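Local coordinates for protein beta-glucosidase (Saccharopolyspora erythraea D, PDB 5M6G) that probably hydrolyses terminal, non-reducing beta-D-glucosyl residues to release beta-D-glucose, as a two-domain family 3 glycoside hydrolase, at residues L120-I125 with R372-K377; M227-H232 with S273-Y278; G305-D310 with G335-M340; G446-S451 with P502-E507. All blocks are in the same frame, centred on the assembly; numbering follows the deposited sequence.

Contact 1 of 4, residues L120-I125 with R372-K377; sequences LGIPLI and RILTKK
Lys377 NZ donates a hydrogen bond of 2.8 Å to Pro123 O, and this one polar link joins the loop 120-125 to the helical segment 372-377. The donor is tilted 17° from the carbonyl plane, at a C=O...N angle of 151°. Apolar groups flank the lysine shaft. Ile122 CG2 stands 3.7 Å from Lys377 NZ. The same methyl lies 4.1 Å from Leu374 CD2, and the Ile122 side chain crosses both partners at roughly a right angle. Ile125 CG2 rests on Lys377 CE at 3.8 Å. Beyond CG the lysine is fully extended, which carries its ammonium from the helix to the loop. Once there, the buried ammonium has further acceptors in Gln66 OE1 and Gly86 O, so several bonds grip it and would be expected to offset the cost of burying its charge. Further out, Gln112 of helix 101-116 fixes Leu124 N through its side-chain oxygen, and Leu54 of helix 47-57 packs on both Ile122 and Leu374. The contact lies in the N-terminal domain, of TIM-barrel type, where helix 363-379 packs against the loop leading into strand 125-128.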
# COMPACT_ATOMS: atom_id res chain seq x y z
N LEU A 120 4.14 28.10 -19.77
CA LEU A 120 2.81 27.53 -19.96
C LEU A 120 2.04 27.39 -18.66
O LEU A 120 0.81 27.28 -18.70
CB LEU A 120 2.90 26.15 -20.64
CG LEU A 120 3.47 26.21 -22.07
CD1 LEU A 120 3.71 24.80 -22.59
CD2 LEU A 120 2.52 26.95 -22.97
N GLY A 121 2.72 27.39 -17.52
CA GLY A 121 2.03 27.29 -16.25
C GLY A 121 1.33 25.97 -16.03
O GLY A 121 0.28 25.93 -15.38
N ILE A 122 1.87 24.88 -16.57
CA ILE A 122 1.30 23.55 -16.37
C ILE A 122 1.47 23.16 -14.90
O ILE A 122 2.61 23.04 -14.43
CB ILE A 122 1.96 22.50 -17.27
CG1 ILE A 122 1.70 22.82 -18.74
CG2 ILE A 122 1.44 21.10 -16.90
CD1 ILE A 122 2.39 21.85 -19.69
N PRO A 123 0.39 22.92 -14.17
CA PRO A 123 0.54 22.61 -12.75
C PRO A 123 1.19 21.26 -12.56
O PRO A 123 1.09 20.35 -13.40
CB PRO A 123 -0.90 22.64 -12.22
CG PRO A 123 -1.74 22.35 -13.41
CD PRO A 123 -1.02 22.87 -14.61
N LEU A 124 1.91 21.15 -11.45
CA LEU A 124 2.54 19.90 -11.05
C LEU A 124 1.48 18.92 -10.53
O LEU A 124 0.46 19.32 -9.97
CB LEU A 124 3.55 20.18 -9.94
CG LEU A 124 4.71 19.24 -9.70
CD1 LEU A 124 5.64 19.28 -10.89
CD2 LEU A 124 5.43 19.73 -8.45
N ILE A 125 1.75 17.63 -10.72
CA ILE A 125 1.01 16.58 -10.01
C ILE A 125 1.98 15.94 -9.03
O ILE A 125 3.15 15.68 -9.37
CB ILE A 125 0.39 15.56 -10.99
CG1 ILE A 125 -0.63 14.65 -10.29
CG2 ILE A 125 1.46 14.71 -11.70
CD1 ILE A 125 -1.39 13.74 -11.26
N ARG A 372 -1.86 11.33 -22.09
CA ARG A 372 -2.33 10.61 -20.91
C ARG A 372 -2.04 11.38 -19.62
O ARG A 372 -2.91 11.49 -18.75
CB ARG A 372 -1.71 9.21 -20.90
CG ARG A 372 -2.23 8.34 -22.03
CD ARG A 372 -1.43 7.07 -22.19
NE ARG A 372 -2.00 6.21 -23.23
CZ ARG A 372 -2.88 5.25 -22.99
NH1 ARG A 372 -3.29 5.01 -21.75
NH2 ARG A 372 -3.34 4.51 -24.01
N ILE A 373 -0.83 11.95 -19.49
CA ILE A 373 -0.50 12.70 -18.27
C ILE A 373 -1.35 13.96 -18.17
O ILE A 373 -1.96 14.23 -17.13
CB ILE A 373 1.00 13.05 -18.24
CG1 ILE A 373 1.88 11.80 -18.14
CG2 ILE A 373 1.30 14.04 -17.11
CD1 ILE A 373 3.29 12.02 -18.69
N LEU A 374 -1.39 14.75 -19.25
CA LEU A 374 -2.10 16.03 -19.17
C LEU A 374 -3.59 15.83 -18.97
O LEU A 374 -4.23 16.61 -18.26
CB LEU A 374 -1.84 16.85 -20.44
CG LEU A 374 -0.39 17.29 -20.64
CD1 LEU A 374 -0.23 17.91 -22.03
CD2 LEU A 374 0.02 18.26 -19.52
N THR A 375 -4.16 14.79 -19.58
CA THR A 375 -5.58 14.51 -19.37
C THR A 375 -5.90 14.36 -17.89
O THR A 375 -6.88 14.94 -17.39
CB THR A 375 -6.00 13.27 -20.16
OG1 THR A 375 -5.96 13.57 -21.56
CG2 THR A 375 -7.40 12.82 -19.79
N LYS A 376 -5.07 13.61 -17.16
CA LYS A 376 -5.32 13.41 -15.74
C LYS A 376 -5.13 14.71 -14.96
O LYS A 376 -5.87 14.97 -14.00
CB LYS A 376 -4.40 12.31 -15.22
CG LYS A 376 -4.80 10.93 -15.75
CD LYS A 376 -6.13 10.50 -15.12
CE LYS A 376 -6.82 9.36 -15.88
NZ LYS A 376 -7.39 9.78 -17.22
N LYS A 377 -4.16 15.54 -15.35
CA LYS A 377 -4.02 16.84 -14.70
C LYS A 377 -5.26 17.70 -14.88
O LYS A 377 -5.73 18.34 -13.93
CB LYS A 377 -2.77 17.55 -15.21
CG LYS A 377 -1.47 16.89 -14.78
CD LYS A 377 -0.25 17.73 -15.20
CE LYS A 377 1.02 17.21 -14.57
NZ LYS A 377 2.17 18.15 -14.81

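Contact 2 of 4, residues M227-H232 with S273-Y278; sequences MATAKH and SVMVSY. With SOR (sorbitol), chain L.
Met275 has CG anti to its backbone N (chi1 -177°), which sets its CB 3.8 Å from Lys231 CB and carries its SD alongside His232. Lys231 in turn has CG between its backbone N and carbonyl carbon (chi1 72°) and a chain extended from there on, and His232 has CG anti to its carbonyl carbon; together these torsions bring both tips to one sorbitol hydroxyl. Lys231 NZ donates to O1 of the sorbitol at 2.6 Å. His232 NE2 is hydrogen-bonded to the same O1, also at 2.6 Å, with the ligand carbon C1 in the plane of the ring at its edge. Lys231 CG lies 3.7 Å above the ring plane, over its centre. Met275 points the same way as the histidine, and its SD is 3.9 Å from His232 CD2 in an oblique approach. The peptide bond before His232 is cis, and the chain turns a corner there.

The short strands 229-231 and 273-276 run parallel, 29° apart. Ala230 is the link on one strand: its N donates to Ser273 O, and its O accepts from Met275 N at 2.9 Å. Thr229 CG2 packs against Met275 CB at 3.7 Å. Outside the pair, Asp236 holds His232 ND1 and Phe178 O takes a bond from Lys231 NZ, so each nitrogen-bearing group has a further partner. Lys231 NZ and His232 NE2 thus grip O1 of sorbitol together, consistent with a site that holds a substrate hydroxyl in the same way.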
# COMPACT_ATOMS: atom_id res chain seq x y z
N MET A 227 -6.10 10.74 -7.23
CA MET A 227 -5.90 9.71 -8.24
C MET A 227 -5.33 8.45 -7.59
O MET A 227 -4.43 8.52 -6.75
CB MET A 227 -4.98 10.20 -9.36
CG MET A 227 -4.81 9.16 -10.47
SD MET A 227 -4.13 9.86 -12.00
CE MET A 227 -2.46 10.22 -11.50
N ALA A 228 -5.88 7.31 -7.97
CA ALA A 228 -5.43 6.02 -7.48
C ALA A 228 -4.52 5.36 -8.51
O ALA A 228 -4.50 5.74 -9.69
CB ALA A 228 -6.62 5.10 -7.16
N THR A 229 -3.76 4.36 -8.04
CA THR A 229 -2.77 3.66 -8.86
C THR A 229 -2.93 2.16 -8.65
O THR A 229 -2.65 1.65 -7.57
CB THR A 229 -1.34 4.08 -8.48
OG1 THR A 229 -1.25 5.51 -8.39
CG2 THR A 229 -0.36 3.57 -9.52
N ALA A 230 -3.36 1.45 -9.69
CA ALA A 230 -3.32 -0.01 -9.62
C ALA A 230 -1.87 -0.46 -9.80
O ALA A 230 -1.24 -0.13 -10.81
CB ALA A 230 -4.23 -0.63 -10.68
N LYS A 231 -1.34 -1.20 -8.82
CA LYS A 231 0.05 -1.66 -8.88
C LYS A 231 0.19 -3.08 -8.31
O LYS A 231 -0.68 -3.53 -7.57
CB LYS A 231 0.97 -0.69 -8.10
CG LYS A 231 0.81 -0.74 -6.58
CD LYS A 231 1.59 0.40 -5.90
CE LYS A 231 1.68 0.18 -4.37
NZ LYS A 231 2.51 1.24 -3.70
N HIS A 232 1.26 -3.80 -8.64
CA HIS A 232 2.21 -3.45 -9.68
C HIS A 232 1.97 -4.36 -10.89
O HIS A 232 1.94 -5.59 -10.77
CB HIS A 232 3.65 -3.60 -9.19
CG HIS A 232 3.91 -2.97 -7.86
ND1 HIS A 232 3.57 -3.56 -6.67
CD2 HIS A 232 4.50 -1.79 -7.54
CE1 HIS A 232 3.92 -2.78 -5.66
NE2 HIS A 232 4.49 -1.69 -6.16
N SER A 273 -4.32 5.69 -12.87
CA SER A 273 -2.92 5.36 -13.10
C SER A 273 -2.70 3.87 -12.88
O SER A 273 -3.41 3.24 -12.10
CB SER A 273 -2.00 6.15 -12.16
OG SER A 273 -0.64 5.92 -12.46
N VAL A 274 -1.73 3.32 -13.60
CA VAL A 274 -1.23 1.96 -13.37
C VAL A 274 0.28 2.04 -13.24
O VAL A 274 0.94 2.69 -14.06
CB VAL A 274 -1.63 0.99 -14.51
CG1 VAL A 274 -0.88 -0.31 -14.38
CG2 VAL A 274 -3.14 0.74 -14.49
N MET A 275 0.83 1.41 -12.20
CA MET A 275 2.27 1.38 -12.00
C MET A 275 2.83 0.02 -12.42
O MET A 275 2.28 -1.02 -12.05
CB MET A 275 2.64 1.66 -10.53
CG MET A 275 4.14 1.70 -10.34
SD MET A 275 4.66 1.90 -8.64
CE MET A 275 3.91 3.48 -8.26
N VAL A 276 3.93 0.04 -13.20
CA VAL A 276 4.52 -1.20 -13.70
C VAL A 276 5.42 -1.82 -12.63
O VAL A 276 5.98 -1.12 -11.78
CB VAL A 276 5.28 -0.93 -15.01
CG1 VAL A 276 5.85 -2.24 -15.61
CG2 VAL A 276 4.35 -0.26 -16.01
N SER A 277 5.58 -3.15 -12.68
CA SER A 277 6.34 -3.88 -11.68
C SER A 277 7.83 -3.99 -12.03
O SER A 277 8.21 -4.10 -13.19
CB SER A 277 5.79 -5.29 -11.51
OG SER A 277 6.66 -6.06 -10.69
N TYR A 278 8.65 -3.98 -10.97
CA TYR A 278 10.06 -4.33 -11.10
C TYR A 278 10.25 -5.75 -11.61
O TYR A 278 11.30 -6.06 -12.19
CB TYR A 278 10.76 -4.27 -9.75
CG TYR A 278 11.06 -2.93 -9.14
CD1 TYR A 278 11.56 -1.88 -9.88
CD2 TYR A 278 10.87 -2.75 -7.77
CE1 TYR A 278 11.85 -0.65 -9.27
CE2 TYR A 278 11.15 -1.55 -7.15
CZ TYR A 278 11.64 -0.50 -7.89
OH TYR A 278 11.91 0.67 -7.25
C1 SOR L . 5.88 0.81 -4.91
C2 SOR L . 6.05 2.19 -4.30
C3 SOR L . 7.50 2.62 -4.44
C4 SOR L . 7.82 3.82 -3.54
C5 SOR L . 9.31 3.94 -3.21
C6 SOR L . 9.45 4.92 -2.05
O1 SOR L . 4.76 0.16 -4.35
O2 SOR L . 5.20 3.12 -4.95
O3 SOR L . 7.73 2.96 -5.78
O4 SOR L . 7.37 5.01 -4.16
O5 SOR L . 9.89 2.69 -2.88
O6 SOR L . 10.72 4.78 -1.44

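Contact 3 of 4, residues G305-D310 with G335-M340; sequences GLVVSD and GIDMFM. With SOR (sorbitol), chain L.
Ile336 CG2 lies 3.6 Å above one face of the Phe339 ring, offset toward the rim, and the same methyl reaches across to Ser309 N at 3.7 Å. Ser309 CB approaches the ring obliquely. The other flat group, the Asp337 carboxylate, turns OD2 to Val307 N: the bond is 2.8 Å, nearly straight at 164°, and uses the lone pair anti to the other oxygen. OD1 of that carboxylate is salt-bridged to Lys298 and Arg365, so both oxygens are engaged.

Val307 O accepts from both Met338 N and Asp337 N, and Ser309 N donates to Met338 O. With OG between the backbone N and the carbonyl carbon (chi1 86°), Ser309 accepts from Met340 N at 2.9 Å and gives its own proton to Asp310 O. An alanine here would probably leave Met340 N and Asp310 O without these partners and slacken the tie between the two segments, one residue before Asp310, which binds the ligand. Beyond the serine, Asp310 OD1 accepts a hydrogen bond from sorbitol O3 at 2.5 Å, while Met340 SD stands 3.7 Å from that hydroxyl.

Leu306 CD2 packs on Met338 CB at 3.8 Å, and the same side chain also touches Ile373 of helix 363-379. Strand 306-308 is bonded on its far flank to strand 273-276, and Gly335 ends helix 325-334 in a Schellman motif, so the contact joins that helix's exit to the barrel strands.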
# COMPACT_ATOMS: atom_id res chain seq x y z
N GLY A 305 -5.45 5.67 -19.12
CA GLY A 305 -4.89 6.50 -18.08
C GLY A 305 -3.38 6.60 -18.16
O GLY A 305 -2.77 6.34 -19.19
N LEU A 306 -2.79 6.95 -17.03
CA LEU A 306 -1.37 7.28 -16.95
C LEU A 306 -0.60 6.05 -16.47
O LEU A 306 -0.80 5.60 -15.34
CB LEU A 306 -1.17 8.45 -15.98
CG LEU A 306 0.12 9.25 -15.87
CD1 LEU A 306 -0.17 10.48 -14.99
CD2 LEU A 306 1.25 8.43 -15.29
N VAL A 307 0.30 5.52 -17.31
CA VAL A 307 1.16 4.41 -16.91
C VAL A 307 2.46 4.97 -16.35
O VAL A 307 3.21 5.66 -17.06
CB VAL A 307 1.43 3.46 -18.09
CG1 VAL A 307 2.34 2.33 -17.65
CG2 VAL A 307 0.12 2.95 -18.65
N VAL A 308 2.74 4.67 -15.09
CA VAL A 308 3.93 5.20 -14.42
C VAL A 308 4.87 4.04 -14.09
O VAL A 308 4.42 2.93 -13.78
CB VAL A 308 3.55 6.00 -13.16
CG1 VAL A 308 2.86 5.12 -12.13
CG2 VAL A 308 4.76 6.71 -12.57
N SER A 309 6.17 4.30 -14.19
CA SER A 309 7.17 3.31 -13.80
C SER A 309 7.26 3.21 -12.28
O SER A 309 6.77 4.07 -11.54
CB SER A 309 8.54 3.66 -14.37
OG SER A 309 9.24 4.57 -13.52
N ASP A 310 7.89 2.12 -11.80
CA ASP A 310 8.31 2.07 -10.41
C ASP A 310 9.61 2.85 -10.25
O ASP A 310 10.20 3.35 -11.22
CB ASP A 310 8.45 0.62 -9.93
CG ASP A 310 8.19 0.46 -8.42
OD1 ASP A 310 8.43 1.43 -7.65
OD2 ASP A 310 7.74 -0.63 -8.00
N GLY A 335 5.79 1.52 -23.69
CA GLY A 335 4.51 2.15 -23.49
C GLY A 335 4.34 2.88 -22.16
O GLY A 335 3.24 3.37 -21.90
N ILE A 336 5.37 2.96 -21.32
CA ILE A 336 5.26 3.69 -20.06
C ILE A 336 5.23 5.19 -20.33
O ILE A 336 5.96 5.71 -21.19
CB ILE A 336 6.42 3.30 -19.12
CG1 ILE A 336 6.30 1.82 -18.75
CG2 ILE A 336 6.43 4.16 -17.84
CD1 ILE A 336 7.39 1.32 -17.83
N ASP A 337 4.38 5.91 -19.60
CA ASP A 337 4.15 7.33 -19.84
C ASP A 337 4.97 8.26 -18.96
O ASP A 337 5.41 9.32 -19.42
CB ASP A 337 2.67 7.66 -19.64
CG ASP A 337 1.76 6.82 -20.49
OD1 ASP A 337 2.00 6.74 -21.72
OD2 ASP A 337 0.83 6.21 -19.94
N MET A 338 5.16 7.90 -17.69
CA MET A 338 5.85 8.76 -16.74
C MET A 338 6.88 7.93 -15.99
O MET A 338 6.64 6.77 -15.66
CB MET A 338 4.87 9.39 -15.74
CG MET A 338 5.53 10.24 -14.67
SD MET A 338 4.35 11.19 -13.71
CE MET A 338 4.03 12.57 -14.83
N PHE A 339 8.04 8.53 -15.73
CA PHE A 339 9.17 7.78 -15.20
C PHE A 339 9.56 8.30 -13.83
O PHE A 339 9.93 9.47 -13.68
CB PHE A 339 10.32 7.80 -16.20
CG PHE A 339 9.98 7.05 -17.44
CD1 PHE A 339 9.21 7.64 -18.43
CD2 PHE A 339 10.31 5.71 -17.56
CE1 PHE A 339 8.83 6.91 -19.55
CE2 PHE A 339 9.95 4.99 -18.66
CZ PHE A 339 9.21 5.58 -19.66
N MET A 340 9.43 7.43 -12.84
CA MET A 340 9.67 7.76 -11.44
C MET A 340 11.14 7.56 -11.15
O MET A 340 11.66 6.45 -11.32
CB MET A 340 8.81 6.87 -10.55
CG MET A 340 8.91 7.18 -9.06
SD MET A 340 8.11 5.88 -8.09
CE MET A 340 6.43 6.01 -8.68
C1 SOR L . 5.88 0.81 -4.91
C2 SOR L . 6.05 2.19 -4.30
C3 SOR L . 7.50 2.62 -4.44
C4 SOR L . 7.82 3.82 -3.54
C5 SOR L . 9.31 3.94 -3.21
C6 SOR L . 9.45 4.92 -2.05
O1 SOR L . 4.76 0.16 -4.35
O2 SOR L . 5.20 3.12 -4.95
O3 SOR L . 7.73 2.96 -5.78
O4 SOR L . 7.37 5.01 -4.16
O5 SOR L . 9.89 2.69 -2.88
O6 SOR L . 10.72 4.78 -1.44

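Contact 4 of 4, residues G446-S451 with P502-E507; sequences GGWTIS and PYAEFE. With SOR (sorbitol), chain L.
Trp448 CZ2 lies only 3.2 Å from Glu505 OE2, with the indole and carboxylate planes 8° apart, and this corner belongs to the tight part of the contact. Ala504 CB meets the pyrrole side of the indole obliquely, 3.6 Å from Trp448 NE1. With CG anti to the carbonyl carbon (chi1 -65°), the indole reaches the ligand edge-on: Trp448 CH2 is 3.5 Å from sorbitol C4, and C5 lies in the ring plane. The weak bond from sorbitol O5 to Glu505 OE2 spans 3.0 Å. Outside the two segments, Trp452 NE1 donates to that same oxygen, and Glu195 takes the proton of Trp448 NE1. A leucine in place of Trp448 would probably leave Glu195 without its indole donor and open a gap beside sorbitol and Ala504. Gly447 is packed closely too: having no side chain, it lets its CA come within 3.2 Å of Tyr503 O in a CA-H...O approach.

The looser side is the gap between Gly447 N and Tyr503 N, which water 1 bridges by accepting from both. This water sits 3.6 Å above the Tyr503 ring, over its centre. Direct contact nearby includes Pro502 CB at 3.6 Å from Gly446 C. Two loops of the C-terminal domain thus supply an indole edge and a carboxylate to the sorbitol pocket, as in family 3 glycosidases whose active site lies between two domains.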
# COMPACT_ATOMS: atom_id res chain seq x y z
N GLY A 446 3.44 -1.83 11.16
CA GLY A 446 4.24 -2.47 10.12
C GLY A 446 4.82 -1.45 9.13
O GLY A 446 4.88 -0.24 9.39
N GLY A 447 5.23 -1.97 7.98
CA GLY A 447 5.93 -1.16 6.99
C GLY A 447 5.09 -0.01 6.47
O GLY A 447 3.88 0.07 6.66
N TRP A 448 5.79 0.92 5.81
CA TRP A 448 5.14 2.09 5.20
C TRP A 448 4.36 2.88 6.25
O TRP A 448 3.19 3.19 6.08
CB TRP A 448 4.21 1.66 4.06
CG TRP A 448 4.90 1.03 2.88
CD1 TRP A 448 4.93 -0.30 2.56
CD2 TRP A 448 5.62 1.70 1.84
NE1 TRP A 448 5.64 -0.50 1.39
CE2 TRP A 448 6.07 0.72 0.93
CE3 TRP A 448 5.94 3.05 1.60
CZ2 TRP A 448 6.83 1.04 -0.20
CZ3 TRP A 448 6.68 3.36 0.46
CH2 TRP A 448 7.12 2.36 -0.42
N THR A 449 5.01 3.16 7.37
CA THR A 449 4.38 3.93 8.43
C THR A 449 5.40 4.95 8.90
O THR A 449 6.39 4.59 9.54
CB THR A 449 3.90 3.04 9.58
OG1 THR A 449 3.09 1.97 9.06
CG2 THR A 449 3.07 3.86 10.56
N ILE A 450 5.16 6.22 8.55
CA ILE A 450 6.10 7.33 8.69
C ILE A 450 7.33 7.10 7.82
O ILE A 450 7.52 7.79 6.82
CB ILE A 450 6.53 7.58 10.15
CG1 ILE A 450 5.30 7.70 11.04
CG2 ILE A 450 7.37 8.85 10.21
CD1 ILE A 450 4.31 8.73 10.57
N SER A 451 8.17 6.14 8.20
CA SER A 451 9.31 5.75 7.39
C SER A 451 8.90 4.71 6.35
O SER A 451 7.77 4.22 6.33
CB SER A 451 10.42 5.18 8.27
OG SER A 451 10.01 3.94 8.82
N PRO A 502 8.41 -4.38 11.71
CA PRO A 502 8.05 -3.79 10.41
C PRO A 502 9.10 -4.01 9.32
O PRO A 502 10.31 -4.04 9.57
CB PRO A 502 7.92 -2.29 10.73
CG PRO A 502 7.58 -2.24 12.20
CD PRO A 502 8.36 -3.38 12.79
N TYR A 503 8.61 -4.15 8.08
CA TYR A 503 9.47 -4.27 6.91
C TYR A 503 8.69 -3.81 5.69
O TYR A 503 7.46 -3.68 5.72
CB TYR A 503 9.95 -5.72 6.72
CG TYR A 503 8.80 -6.70 6.71
CD1 TYR A 503 8.06 -6.93 5.55
CD2 TYR A 503 8.43 -7.37 7.87
CE1 TYR A 503 7.00 -7.81 5.54
CE2 TYR A 503 7.37 -8.26 7.88
CZ TYR A 503 6.66 -8.47 6.70
OH TYR A 503 5.60 -9.34 6.70
N ALA A 504 9.41 -3.62 4.58
CA ALA A 504 8.77 -3.32 3.31
C ALA A 504 9.63 -3.84 2.17
O ALA A 504 10.86 -3.82 2.25
CB ALA A 504 8.53 -1.81 3.12
N GLU A 505 8.96 -4.29 1.11
CA GLU A 505 9.58 -4.72 -0.16
C GLU A 505 10.60 -5.83 0.14
O GLU A 505 10.34 -6.68 1.02
CB GLU A 505 10.15 -3.53 -0.91
CG GLU A 505 9.19 -2.35 -1.04
CD GLU A 505 9.72 -1.26 -1.96
OE1 GLU A 505 10.36 -1.59 -2.98
OE2 GLU A 505 9.49 -0.07 -1.66
N PHE A 506 11.75 -5.83 -0.54
CA PHE A 506 12.68 -6.95 -0.49
C PHE A 506 13.24 -7.18 0.90
O PHE A 506 13.64 -8.31 1.23
CB PHE A 506 13.81 -6.73 -1.50
CG PHE A 506 14.48 -5.39 -1.37
CD1 PHE A 506 13.98 -4.28 -2.03
CD2 PHE A 506 15.60 -5.24 -0.57
CE1 PHE A 506 14.59 -3.04 -1.90
CE2 PHE A 506 16.22 -4.01 -0.44
CZ PHE A 506 15.71 -2.91 -1.10
N GLU A 507 13.30 -6.15 1.75
CA GLU A 507 13.79 -6.35 3.11
C GLU A 507 12.92 -7.33 3.89
O GLU A 507 13.37 -7.88 4.90
CB GLU A 507 13.87 -5.01 3.86
CG GLU A 507 14.81 -4.01 3.23
CD GLU A 507 16.27 -4.32 3.51
OE1 GLU A 507 16.57 -5.39 4.09
OE2 GLU A 507 17.13 -3.49 3.16
C1 SOR L . 5.88 0.81 -4.91
C2 SOR L . 6.05 2.19 -4.30
C3 SOR L . 7.50 2.62 -4.44
C4 SOR L . 7.82 3.82 -3.54
C5 SOR L . 9.31 3.94 -3.21
C6 SOR L . 9.45 4.92 -2.05
O1 SOR L . 4.76 0.16 -4.35
O2 SOR L . 5.20 3.12 -4.95
O3 SOR L . 7.73 2.96 -5.78
O4 SOR L . 7.37 5.01 -4.16
O5 SOR L . 9.89 2.69 -2.88
O6 SOR L . 10.72 4.78 -1.44
O HOH W 1 5.70 -4.79 7.86

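Overall arrangement
All four contacts are largely buried, yet their chemistry follows their place. Contacts 2 and 3 meet where strands 273-276 and 306-308 are neighbours, and both combine backbone bonding with polar tips at the sorbitol. Contact 1 encloses both along the chain and lies away from the ligand; it joins a loop to a helix through one buried lysine, touching contact 2 through Met227 and contact 3 through Arg372 and Ile373. Contact 4 lies in the C-terminal domain and pairs two loops, relying on an indole, a carboxylate and a bridging water. It meets contact 2 at Tyr278 and Glu505, and reaches the same sorbitol from the other domain.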